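Local coordinates for protein kinase (Staphylococcus aureus subsp. aureus Mu50, PDB 3PY9), which probably senses muropeptides through its extracellular PASTA region and passes the signal to an intracellular serine/threonine kinase domain, at residues Glu8-Ala20 and Asn45-Val58. Numbering follows the deposited sequence.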
loop_
_atom_site.group_PDB
_atom_site.type_symbol
_atom_site.label_atom_id
_atom_site.label_comp_id
_atom_site.label_asym_id
_atom_site.label_seq_id
_atom_site.Cartn_x
_atom_site.Cartn_y
_atom_site.Cartn_z
ATOM N N GLU A 8 25.686 -16.338 60.478
ATOM C CA GLU A 8 25.191 -16.725 59.117
ATOM C C GLU A 8 24.660 -15.575 58.259
ATOM O O GLU A 8 24.006 -14.655 58.759
ATOM C CB GLU A 8 24.101 -17.768 59.247
ATOM C CG GLU A 8 24.354 -18.906 58.365
ATOM C CD GLU A 8 23.571 -20.114 58.766
ATOM O OE1 GLU A 8 22.402 -19.951 59.179
ATOM O OE2 GLU A 8 24.118 -21.234 58.655
ATOM N N THR A 9 24.899 -15.652 56.957
ATOM C CA THR A 9 24.563 -14.534 56.070
ATOM C C THR A 9 23.060 -14.269 55.988
ATOM O O THR A 9 22.308 -15.175 55.624
ATOM C CB THR A 9 25.161 -14.737 54.683
ATOM O OG1 THR A 9 26.573 -14.942 54.820
ATOM C CG2 THR A 9 24.891 -13.522 53.790
ATOM N N PRO A 10 22.631 -13.034 56.346
ATOM C CA PRO A 10 21.236 -12.570 56.278
ATOM C C PRO A 10 20.703 -12.440 54.843
ATOM O O PRO A 10 21.484 -12.243 53.903
ATOM C CB PRO A 10 21.278 -11.160 56.914
ATOM C CG PRO A 10 22.628 -10.973 57.467
ATOM C CD PRO A 10 23.538 -11.991 56.863
ATOM N N ASP A 11 19.378 -12.522 54.701
ATOM C CA ASP A 11 18.709 -12.411 53.411
ATOM C C ASP A 11 18.390 -10.940 53.128
ATOM O O ASP A 11 17.678 -10.283 53.897
ATOM C CB ASP A 11 17.437 -13.268 53.413
ATOM C CG ASP A 11 16.685 -13.241 52.073
ATOM O OD1 ASP A 11 17.223 -12.797 51.042
ATOM O OD2 ASP A 11 15.530 -13.693 52.052
ATOM N N VAL A 12 18.959 -10.414 52.050
ATOM C CA VAL A 12 18.671 -9.043 51.622
ATOM C C VAL A 12 18.198 -9.021 50.173
ATOM O O VAL A 12 18.085 -7.954 49.557
ATOM C CB VAL A 12 19.887 -8.102 51.819
ATOM C CG1 VAL A 12 20.367 -8.137 53.270
ATOM C CG2 VAL A 12 21.040 -8.472 50.850
ATOM N N ILE A 13 17.916 -10.206 49.637
ATOM C CA ILE A 13 17.503 -10.357 48.247
ATOM C C ILE A 13 16.225 -9.536 48.005
ATOM O O ILE A 13 15.336 -9.505 48.856
ATOM C CB ILE A 13 17.313 -11.864 47.884
ATOM C CG1 ILE A 13 18.591 -12.678 48.179
ATOM C CG2 ILE A 13 16.827 -12.050 46.435
ATOM C CD1 ILE A 13 19.856 -12.198 47.490
ATOM N N GLY A 14 16.163 -8.848 46.866
ATOM C CA GLY A 14 15.037 -7.969 46.551
ATOM C C GLY A 14 15.030 -6.636 47.287
ATOM O O GLY A 14 14.195 -5.763 46.992
ATOM N N LYS A 15 15.953 -6.465 48.236
ATOM C CA LYS A 15 16.055 -5.228 49.018
ATOM C C LYS A 15 16.940 -4.178 48.337
ATOM O O LYS A 15 17.623 -4.476 47.352
ATOM C CB LYS A 15 16.588 -5.527 50.422
ATOM C CG LYS A 15 15.603 -6.274 51.303
ATOM C CD LYS A 15 16.188 -6.562 52.660
ATOM C CE LYS A 15 15.125 -7.001 53.656
ATOM N NZ LYS A 15 14.204 -8.089 53.163
ATOM N N SER A 16 16.927 -2.951 48.866
ATOM C CA SER A 16 17.862 -1.905 48.418
ATOM C C SER A 16 19.205 -1.951 49.185
ATOM O O SER A 16 19.312 -2.566 50.255
ATOM C CB SER A 16 17.220 -0.530 48.582
ATOM O OG SER A 16 17.200 -0.187 49.953
ATOM N N VAL A 17 20.220 -1.289 48.624
ATOM C CA VAL A 17 21.552 -1.198 49.242
ATOM C C VAL A 17 21.450 -0.501 50.599
ATOM O O VAL A 17 22.110 -0.886 51.580
ATOM C CB VAL A 17 22.558 -0.443 48.318
ATOM C CG1 VAL A 17 23.784 -0.036 49.074
ATOM C CG2 VAL A 17 22.960 -1.302 47.136
ATOM N N LYS A 18 20.623 0.542 50.618
ATOM C CA LYS A 18 20.313 1.322 51.801
ATOM C C LYS A 18 19.867 0.367 52.923
ATOM O O LYS A 18 20.514 0.298 53.967
ATOM C CB LYS A 18 19.231 2.356 51.442
ATOM C CG LYS A 18 19.080 3.533 52.420
ATOM C CD LYS A 18 17.711 4.215 52.277
ATOM C CE LYS A 18 17.626 5.504 53.100
ATOM N NZ LYS A 18 17.672 5.292 54.580
ATOM N N GLU A 19 18.809 -0.412 52.674
ATOM C CA GLU A 19 18.338 -1.422 53.629
ATOM C C GLU A 19 19.362 -2.534 53.903
ATOM O O GLU A 19 19.558 -2.919 55.059
ATOM C CB GLU A 19 17.059 -2.105 53.155
ATOM C CG GLU A 19 15.946 -1.260 52.598
ATOM C CD GLU A 19 14.913 -2.159 51.930
ATOM O OE1 GLU A 19 14.528 -3.169 52.575
ATOM O OE2 GLU A 19 14.502 -1.898 50.772
ATOM N N ALA A 20 19.983 -3.074 52.852
ATOM C CA ALA A 20 20.940 -4.171 53.027
ATOM C C ALA A 20 22.067 -3.854 54.014
ATOM O O ALA A 20 22.396 -4.680 54.855
ATOM C CB ALA A 20 21.514 -4.633 51.674
ATOM N N ASN A 45 17.659 -1.691 40.942
ATOM C CA ASN A 45 18.247 -1.290 42.249
ATOM C C ASN A 45 17.665 -1.968 43.471
ATOM O O ASN A 45 17.383 -1.373 44.530
ATOM C CB ASN A 45 18.181 0.214 42.310
ATOM C CG ASN A 45 18.423 0.710 40.897
ATOM O OD1 ASN A 45 19.571 0.936 40.508
ATOM N ND2 ASN A 45 17.355 0.891 40.125
ATOM N N GLU A 46 17.504 -3.249 43.253
ATOM C CA GLU A 46 17.058 -4.238 44.190
ATOM C C GLU A 46 18.230 -5.218 44.170
ATOM O O GLU A 46 18.826 -5.454 43.119
ATOM C CB GLU A 46 15.760 -4.977 43.766
ATOM C CG GLU A 46 14.474 -4.191 43.916
ATOM C CD GLU A 46 13.219 -5.047 44.179
ATOM O OE1 GLU A 46 13.107 -6.172 43.650
ATOM O OE2 GLU A 46 12.346 -4.553 44.932
ATOM N N ILE A 47 18.584 -5.805 45.326
ATOM C CA ILE A 47 19.610 -6.861 45.420
ATOM C C ILE A 47 19.171 -8.130 44.668
ATOM O O ILE A 47 18.090 -8.651 44.898
ATOM C CB ILE A 47 19.919 -7.276 46.897
ATOM C CG1 ILE A 47 20.268 -6.081 47.824
ATOM C CG2 ILE A 47 20.984 -8.366 46.963
ATOM C CD1 ILE A 47 21.236 -5.127 47.307
ATOM N N ILE A 48 20.057 -8.633 43.816
ATOM C CA ILE A 48 19.844 -9.795 42.954
ATOM C C ILE A 48 20.409 -11.056 43.599
ATOM O O ILE A 48 19.830 -12.136 43.499
ATOM C CB ILE A 48 20.618 -9.541 41.629
ATOM C CG1 ILE A 48 19.842 -8.607 40.709
ATOM C CG2 ILE A 48 20.995 -10.816 40.896
ATOM C CD1 ILE A 48 20.614 -8.360 39.425
ATOM N N LYS A 49 21.554 -10.895 44.270
ATOM C CA LYS A 49 22.425 -11.997 44.671
ATOM C C LYS A 49 23.315 -11.462 45.778
ATOM O O LYS A 49 23.619 -10.264 45.794
ATOM C CB LYS A 49 23.311 -12.380 43.478
ATOM C CG LYS A 49 24.024 -13.740 43.546
ATOM C CD LYS A 49 23.195 -14.912 42.945
ATOM C CE LYS A 49 22.035 -15.377 43.862
ATOM N NZ LYS A 49 21.382 -16.663 43.434
ATOM N N THR A 50 23.751 -12.332 46.695
ATOM C CA THR A 50 24.819 -11.952 47.623
ATOM C C THR A 50 25.925 -13.000 47.671
ATOM O O THR A 50 25.711 -14.145 47.313
ATOM C CB THR A 50 24.324 -11.625 49.066
ATOM O OG1 THR A 50 23.795 -12.799 49.693
ATOM C CG2 THR A 50 23.278 -10.478 49.070
ATOM N N THR A 51 27.114 -12.566 48.074
ATOM C CA THR A 51 28.211 -13.462 48.397
ATOM C C THR A 51 28.794 -13.069 49.744
ATOM O O THR A 51 29.306 -11.955 49.883
ATOM C CB THR A 51 29.323 -13.456 47.327
ATOM O OG1 THR A 51 28.732 -13.708 46.049
ATOM C CG2 THR A 51 30.330 -14.553 47.618
ATOM N N PRO A 52 28.724 -13.983 50.738
ATOM C CA PRO A 52 28.076 -15.312 50.702
ATOM C C PRO A 52 26.568 -15.232 50.427
ATOM O O PRO A 52 25.957 -14.173 50.659
ATOM C CB PRO A 52 28.300 -15.847 52.130
ATOM C CG PRO A 52 29.466 -15.121 52.615
ATOM C CD PRO A 52 29.373 -13.738 52.037
ATOM N N ASN A 53 25.988 -16.334 49.942
ATOM C CA ASN A 53 24.524 -16.464 49.803
ATOM C C ASN A 53 23.818 -16.458 51.154
ATOM O O ASN A 53 24.436 -16.764 52.178
ATOM C CB ASN A 53 24.143 -17.761 49.087
ATOM C CG ASN A 53 24.769 -17.891 47.720
ATOM O OD1 ASN A 53 24.710 -16.978 46.887
ATOM N ND2 ASN A 53 25.343 -19.054 47.464
ATOM N N THR A 54 22.523 -16.141 51.149
ATOM C CA THR A 54 21.704 -16.184 52.363
ATOM C C THR A 54 21.972 -17.494 53.080
ATOM O O THR A 54 22.105 -18.539 52.427
ATOM C CB THR A 54 20.215 -16.177 52.035
ATOM O OG1 THR A 54 19.864 -14.941 51.399
ATOM C CG2 THR A 54 19.393 -16.364 53.319
ATOM N N GLY A 55 22.078 -17.444 54.405
ATOM C CA GLY A 55 22.249 -18.668 55.185
ATOM C C GLY A 55 23.600 -19.357 55.097
ATOM O O GLY A 55 23.840 -20.304 55.838
ATOM N N GLU A 56 24.484 -18.905 54.203
ATOM C CA GLU A 56 25.871 -19.400 54.177
ATOM C C GLU A 56 26.691 -18.849 55.349
ATOM O O GLU A 56 26.577 -17.673 55.689
ATOM C CB GLU A 56 26.561 -19.125 52.840
ATOM C CG GLU A 56 25.966 -19.927 51.698
ATOM C CD GLU A 56 26.744 -19.805 50.401
ATOM O OE1 GLU A 56 26.550 -20.688 49.535
ATOM O OE2 GLU A 56 27.535 -18.845 50.234
ATOM N N ARG A 57 27.498 -19.714 55.962
ATOM C CA ARG A 57 28.242 -19.406 57.194
ATOM C C ARG A 57 29.143 -18.179 57.032
ATOM O O ARG A 57 29.720 -17.963 55.965
ATOM C CB ARG A 57 29.073 -20.623 57.620
ATOM C CG ARG A 57 29.514 -20.598 59.088
ATOM C CD ARG A 57 30.838 -21.378 59.361
ATOM N NE ARG A 57 31.556 -20.788 60.511
ATOM C CZ ARG A 57 31.281 -20.997 61.808
ATOM N NH1 ARG A 57 30.306 -21.811 62.195
ATOM N NH2 ARG A 57 32.005 -20.386 62.737
ATOM N N VAL A 58 29.244 -17.376 58.093
ATOM C CA VAL A 58 30.010 -16.144 58.079
ATOM C C VAL A 58 30.576 -15.880 59.489
ATOM O O VAL A 58 30.064 -16.431 60.463
ATOM C CB VAL A 58 29.119 -14.982 57.538
ATOM C CG1 VAL A 58 28.263 -14.344 58.630
ATOM C CG2 VAL A 58 29.946 -13.965 56.804
HETATM O O HOH W 1 21.468 -12.583 51.201
HETATM O O HOH W 2 19.803 -0.190 45.897
#
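T9 and E56 meet at one end of this contact. The carbonyl oxygen of E56 accepts two bonds, from T9 N and from T9 OG1 (both 2.9 Å), and the donors arrive from opposite faces of its plane. The chi1 of T9 (-55°) sets OG1 beside the backbone N, where both can reach E56 O; CG2, anti to that N, lies by the P52 and N53 carbonyl oxygens. The P52 ring, behind a cis peptide bond, crosses the T9 side chain at about a right angle, its CB 3.3 Å from T9 OG1. T9 O in turn receives G55 N at 2.6 Å, which ties the N53–E56 type II turn to T9.

At the far end, the type II turn V12–K15 is clasped by I47: G14 N donates to I47 O (2.8 Å) and I47 N to K15 O (2.6 Å). The CB of I47 is directed at segment 8-20, and its CG1 lies 3.1 Å from K15 O and also near V12 O. I47 CD1 touches V17 CG2, the two side chains crossing at about a right angle. V12 CG2 sits against the neighbouring methyls I47 CG2 and T50 CG2, the latter unusually tight at 3.5 Å; V12 and T50 too cross nearly at right angles, while I13 CD1 lies over the K49 backbone. Between the two ends, a water bridges P10 O, T50 OG1 and T54 OG1; T50 OG1 also donates to P52 O.

The contact thus fastens the N-terminal loop of the first PASTA domain along edge strand 47-51 and the turn that follows it. Strand 63-69 pairs with that strand, its I68 meeting I47 and V17, while I23 and F24 of helix 17-26 pack on V12.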